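Local coordinates for coenzyme PQQ synthesis protein B (Methylobacterium extorquens, PDB 4Z7R) that takes part in the biosynthesis of the cofactor pyrroloquinoline quinone and binds zinc on a metallo-beta-lactamase fold, with a possible role in transport of PQQ or its precursor, at the interface of chains A and B. Coordinates in Å, arbitrary orientation; residue numbers count along the deposited sequence, not the author numbering. Chains: chain A/B, Coenzyme PQQ synthesis protein B.

Contact 1: the interface of chains A and B. Residues chain A 64, 79, 81, 99-102, 104; chain B 17.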
# COMPACT_ATOMS: atom_id res chain seq x y z
N ILE A 64 -9.26 3.77 -1.46
CA ILE A 64 -9.83 5.05 -1.85
C ILE A 64 -10.47 4.93 -3.23
O ILE A 64 -11.59 5.40 -3.45
CB ILE A 64 -8.77 6.17 -1.83
CG1 ILE A 64 -8.39 6.49 -0.38
CG2 ILE A 64 -9.28 7.41 -2.53
CD1 ILE A 64 -7.25 7.48 -0.24
N SER A 79 -10.24 16.65 -0.48
CA SER A 79 -10.53 15.27 -0.12
C SER A 79 -11.58 15.18 0.98
O SER A 79 -11.62 16.03 1.87
CB SER A 79 -9.25 14.56 0.33
OG SER A 79 -9.55 13.28 0.85
N ILE A 81 -11.59 13.00 3.23
CA ILE A 81 -10.90 12.57 4.43
C ILE A 81 -10.41 13.79 5.21
O ILE A 81 -9.51 14.50 4.76
CB ILE A 81 -9.71 11.64 4.11
CG1 ILE A 81 -10.19 10.40 3.36
CG2 ILE A 81 -8.98 11.24 5.38
CD1 ILE A 81 -9.09 9.50 2.86
N THR A 99 1.13 7.38 1.85
CA THR A 99 0.37 7.71 0.64
C THR A 99 -0.31 9.08 0.77
O THR A 99 -0.50 9.79 -0.21
CB THR A 99 -0.68 6.61 0.36
OG1 THR A 99 -0.04 5.49 -0.26
CG2 THR A 99 -1.79 7.10 -0.56
N LEU A 100 -0.62 9.46 2.01
CA LEU A 100 -1.37 10.70 2.25
C LEU A 100 -0.45 11.92 2.34
O LEU A 100 -0.50 12.67 3.32
CB LEU A 100 -2.19 10.56 3.54
CG LEU A 100 -3.09 9.32 3.59
CD1 LEU A 100 -3.79 9.22 4.94
CD2 LEU A 100 -4.10 9.34 2.46
N ARG A 101 0.37 12.12 1.32
CA ARG A 101 1.51 13.03 1.43
C ARG A 101 1.46 14.29 0.56
O ARG A 101 2.18 15.25 0.83
CB ARG A 101 2.79 12.26 1.10
CG ARG A 101 2.84 11.71 -0.31
CD ARG A 101 4.15 10.97 -0.58
NE ARG A 101 4.24 10.51 -1.96
CZ ARG A 101 3.80 9.34 -2.40
NH1 ARG A 101 3.92 9.01 -3.67
NH2 ARG A 101 3.23 8.49 -1.55
N GLU A 102 0.64 14.30 -0.48
CA GLU A 102 0.71 15.37 -1.48
C GLU A 102 0.04 16.67 -1.05
O GLU A 102 -0.90 17.14 -1.71
CB GLU A 102 0.11 14.90 -2.80
CG GLU A 102 0.96 13.85 -3.52
CD GLU A 102 0.64 12.44 -3.08
OE1 GLU A 102 -0.11 12.27 -2.10
OE2 GLU A 102 1.15 11.49 -3.72
N GLN A 104 -1.97 17.52 1.27
CA GLN A 104 -3.35 17.51 1.73
C GLN A 104 -3.45 17.74 3.24
O GLN A 104 -2.91 16.98 4.03
CB GLN A 104 -4.03 16.19 1.38
CG GLN A 104 -5.53 16.20 1.61
CD GLN A 104 -6.24 17.13 0.65
OE1 GLN A 104 -5.78 17.35 -0.47
NE2 GLN A 104 -7.36 17.69 1.09
N TRP B 17 -4.83 10.38 -5.08
CA TRP B 17 -5.92 10.28 -4.11
C TRP B 17 -6.60 11.61 -3.78
O TRP B 17 -7.77 11.62 -3.42
CB TRP B 17 -5.41 9.64 -2.81
CG TRP B 17 -4.55 10.55 -1.99
CD1 TRP B 17 -3.24 10.87 -2.22
CD2 TRP B 17 -4.94 11.25 -0.81
NE1 TRP B 17 -2.79 11.74 -1.25
CE2 TRP B 17 -3.82 11.98 -0.37
CE3 TRP B 17 -6.13 11.34 -0.08
CZ2 TRP B 17 -3.85 12.78 0.77
CZ3 TRP B 17 -6.16 12.13 1.05
CH2 TRP B 17 -5.02 12.84 1.46
O HOH W 1 -9.67 11.63 -1.36
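The indole nitrogen NE1 of B:Trp17 donates a hydrogen bond to the carboxylate oxygen OE1 of A:Glu102 at 2.9 Å. The acceptor lies in the plane of the indole, whereas the N-H reaches OE1 on its syn side and well out of the carboxylate plane, the two planes being turned 56° apart. A bend at chi2 (87°) folds the A:Glu102 chain so that its carboxylate sits at the ring edge, and the other oxygen, OE2, forms a salt bridge with A:Arg101. One face of the indole is covered by A:Leu100, whose CD2 methyl stands 3.6 Å from the centroid of the six-membered ring in a CH-pi contact. The far end of that ring meets the aliphatic part of A:Gln104, with CG 3.4 Å from CH2 of B:Trp17. Near the root of the side chain, CD1 of A:Ile64 packs 3.8 Å from CB of B:Trp17. A water bridges the hydroxyl OG of A:Ser79 and the carbonyl O of B:Trp17, 2.8 Å from each, while OG also accepts from the backbone N of A:Ile81. This is a knob-in-pocket contact: a tryptophan inserted into the neighbouring chain, with its polar edge matched, probably helps to fix the register of the two-fold dimer seen here.

Contact 2: the interface of chains A and B. Residues chain A 98-99, 101, 126; chain B 58, 91, 95, 98.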
# COMPACT_ATOMS: atom_id res chain seq x y z
N LEU A 98 2.03 7.04 4.38
CA LEU A 98 3.02 7.43 3.37
C LEU A 98 2.37 7.83 2.05
O LEU A 98 2.97 8.52 1.23
CB LEU A 98 4.01 6.30 3.14
CG LEU A 98 4.86 5.88 4.34
CD1 LEU A 98 5.82 4.75 3.97
CD2 LEU A 98 5.63 7.08 4.88
N THR A 99 1.13 7.38 1.85
CA THR A 99 0.37 7.71 0.64
C THR A 99 -0.31 9.08 0.77
O THR A 99 -0.50 9.79 -0.21
CB THR A 99 -0.68 6.61 0.36
OG1 THR A 99 -0.04 5.49 -0.26
CG2 THR A 99 -1.79 7.10 -0.56
N ARG A 101 0.37 12.12 1.32
CA ARG A 101 1.51 13.03 1.43
C ARG A 101 1.46 14.29 0.56
O ARG A 101 2.18 15.25 0.83
CB ARG A 101 2.79 12.26 1.10
CG ARG A 101 2.84 11.71 -0.31
CD ARG A 101 4.15 10.97 -0.58
NE ARG A 101 4.24 10.51 -1.96
CZ ARG A 101 3.80 9.34 -2.40
NH1 ARG A 101 3.92 9.01 -3.67
NH2 ARG A 101 3.23 8.49 -1.55
N VAL A 126 6.86 12.85 5.21
CA VAL A 126 6.14 13.17 3.99
C VAL A 126 4.77 13.76 4.30
O VAL A 126 4.17 14.44 3.46
CB VAL A 126 5.98 11.94 3.07
CG1 VAL A 126 7.34 11.44 2.61
CG2 VAL A 126 5.19 10.85 3.78
N PRO B 58 4.39 2.08 -3.28
CA PRO B 58 3.31 1.97 -2.30
C PRO B 58 2.19 1.02 -2.74
O PRO B 58 1.42 0.55 -1.90
CB PRO B 58 2.79 3.40 -2.18
CG PRO B 58 3.95 4.25 -2.56
CD PRO B 58 4.65 3.49 -3.64
N VAL B 91 10.05 8.12 -0.99
CA VAL B 91 9.00 7.33 -0.35
C VAL B 91 8.26 6.42 -1.34
O VAL B 91 7.88 5.30 -0.99
CB VAL B 91 7.98 8.26 0.37
CG1 VAL B 91 7.43 9.30 -0.59
CG2 VAL B 91 6.86 7.45 1.01
N ALA B 95 8.31 2.60 0.02
CA ALA B 95 7.14 2.33 0.85
C ALA B 95 6.65 0.89 0.70
O ALA B 95 6.11 0.31 1.64
CB ALA B 95 6.01 3.29 0.51
N LEU B 98 7.53 -2.23 3.18
CA LEU B 98 6.74 -2.56 4.35
C LEU B 98 5.74 -3.69 4.08
O LEU B 98 5.27 -4.34 5.01
CB LEU B 98 5.99 -1.32 4.86
CG LEU B 98 6.85 -0.15 5.34
CD1 LEU B 98 5.97 1.00 5.83
CD2 LEU B 98 7.81 -0.62 6.42
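The guanidinium of A:Arg101 has the backbone carbonyl carbon of A:Leu98 at its edge, in plane, while B:Val91 reaches it from the partner chain through the methyl CG1, 3.7 Å from NE. The same methyl touches the aliphatic CD of A:Arg101, so the arginine offers hydrocarbon as well as its polar head. Its chain runs extended from CG to NE, and chi4 (-89°) turns the guanidinium so that NH2 of A:Arg101 donates to the carbonyl O of A:Leu98 at 2.8 Å. That bond is fairly straight, 160° at the hydrogen, and pins the group back onto its own chain. The branches of B:Val91 divide the work: CG1 also meets CG1 of A:Val126 at 3.8 Å, whereas CG2 packs against CB of A:Leu98 at 3.7 Å. The leucine and the valine run past each other in opposite directions. Farther along, CD1 of A:Leu98 rests 3.8 Å from CB of B:Ala95 and more loosely approaches CD1 of B:Leu98, its counterpart in the other chain. A:Thr99 lies beside B:Pro58 at the margin, OG1 being 4.0 Å from CB. This largely apolar helix-end contact probably supplies close packing to the two-fold interface, with B:Val91 wedged among A:Leu98, A:Arg101 and A:Val126.

Contact 3: the interface of chains A and B. Residues chain A 11-12, 39, 91-92; chain B 61, 101-102.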
# COMPACT_ATOMS: atom_id res chain seq x y z
N GLY A 11 -3.22 -8.02 8.77
CA GLY A 11 -1.96 -7.79 8.08
C GLY A 11 -1.72 -8.84 7.01
O GLY A 11 -1.95 -10.02 7.24
N GLY A 12 -1.31 -8.39 5.83
CA GLY A 12 -1.05 -9.28 4.71
C GLY A 12 -2.18 -9.29 3.70
O GLY A 12 -1.97 -9.55 2.52
N GLN A 39 -6.23 -4.59 3.68
CA GLN A 39 -5.89 -4.62 5.10
C GLN A 39 -6.64 -3.61 5.96
O GLN A 39 -7.02 -2.54 5.50
CB GLN A 39 -4.38 -4.44 5.28
CG GLN A 39 -3.60 -5.67 4.82
CD GLN A 39 -2.14 -5.38 4.54
OE1 GLN A 39 -1.28 -5.58 5.40
NE2 GLN A 39 -1.85 -4.93 3.33
N VAL A 91 2.26 -2.16 11.18
CA VAL A 91 2.52 -1.70 9.82
C VAL A 91 1.25 -1.67 8.97
O VAL A 91 1.07 -0.77 8.15
CB VAL A 91 3.61 -2.57 9.14
CG1 VAL A 91 3.39 -2.69 7.65
CG2 VAL A 91 4.97 -1.98 9.42
N ASP A 92 0.35 -2.62 9.20
CA ASP A 92 -0.87 -2.65 8.39
C ASP A 92 -1.85 -1.54 8.80
O ASP A 92 -2.87 -1.34 8.15
CB ASP A 92 -1.56 -4.02 8.49
CG ASP A 92 -1.97 -4.38 9.90
OD1 ASP A 92 -1.37 -3.84 10.85
OD2 ASP A 92 -2.89 -5.20 10.06
N ARG B 61 1.46 -4.35 -3.29
CA ARG B 61 0.56 -5.48 -3.03
C ARG B 61 -0.44 -5.65 -4.16
O ARG B 61 -0.75 -6.77 -4.56
CB ARG B 61 -0.19 -5.32 -1.70
CG ARG B 61 -0.97 -6.58 -1.35
CD ARG B 61 -1.63 -6.56 0.02
NE ARG B 61 -2.60 -7.65 0.12
CZ ARG B 61 -3.86 -7.58 -0.31
NH1 ARG B 61 -4.66 -8.63 -0.20
NH2 ARG B 61 -4.32 -6.46 -0.85
N ARG B 101 7.12 -8.22 4.15
CA ARG B 101 7.61 -8.38 5.52
C ARG B 101 7.41 -9.76 6.14
O ARG B 101 8.08 -10.09 7.13
CB ARG B 101 6.93 -7.34 6.41
CG ARG B 101 5.42 -7.48 6.50
CD ARG B 101 4.81 -6.40 7.40
NE ARG B 101 3.37 -6.58 7.54
CZ ARG B 101 2.46 -6.05 6.72
NH1 ARG B 101 1.17 -6.27 6.94
NH2 ARG B 101 2.84 -5.31 5.69
N GLU B 102 6.51 -10.57 5.60
CA GLU B 102 6.09 -11.79 6.28
C GLU B 102 7.09 -12.94 6.14
O GLU B 102 6.75 -14.00 5.63
CB GLU B 102 4.72 -12.23 5.79
CG GLU B 102 3.57 -11.32 6.21
CD GLU B 102 3.34 -10.18 5.24
OE1 GLU B 102 4.18 -9.99 4.33
OE2 GLU B 102 2.33 -9.47 5.38
O HOH W 2 1.09 -5.19 3.11
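B:Arg101 reaches A:Gln39 with CG set between its own backbone N and carbonyl carbon (chi1 62°) and the chain then extended to NE, while A:Gln39 is extended beyond CG (chi2 161°) to meet it from the opposite direction. The guanidinium and the amide end nearly coplanar, 16° apart. NH1 of B:Arg101 donates to the amide oxygen OE1 of A:Gln39 at 3.0 Å, in the guanidinium plane and close to the line of the C=O bond. A second donor holds the same oxygen: the backbone N of A:Gly12 lies 2.8 Å from OE1 of A:Gln39, well above the amide carbonyl plane. Together these bonds would limit rotation of the amide. A water joins NE2 of A:Gln39 to NH2 of B:Arg101, adding a bridge beside the direct bond. The guanidinium is also sandwiched, with the methyl CG1 of A:Val91 over one face and the carboxylate OE2 of B:Glu102 over the other, each toward the rim. OE2 forms a same-chain salt bridge with NH1 and probably helps to balance the arginine's charge. The metal-binding residue A:Asp92 follows A:Val91 in helix 91-94, placing this polar contact near the zinc site. From helix 60-66, B:Arg61 makes another link, NE donating to the backbone carbonyl O of A:Gly12 at 3.1 Å from above the carbonyl plane.

The contacts form a chain across the two-fold interface, their C-alpha centres lying about 11 Å apart for contact 1 and contact 2, 14 Å for contact 2 and contact 3, and 20 Å for contact 1 and contact 3. A:Thr99 and A:Arg101 are shared by contact 1 and contact 2, the arginine supporting from behind in the first and packing across the interface in the second; the arginine-glutamate pair recurs from the opposite chain in contact 3. Because symmetry gives each patch a twin, one loop following 3-10 helix 95-98 is used repeatedly. This illustrates how one short segment can contribute to several parts of a two-fold interface.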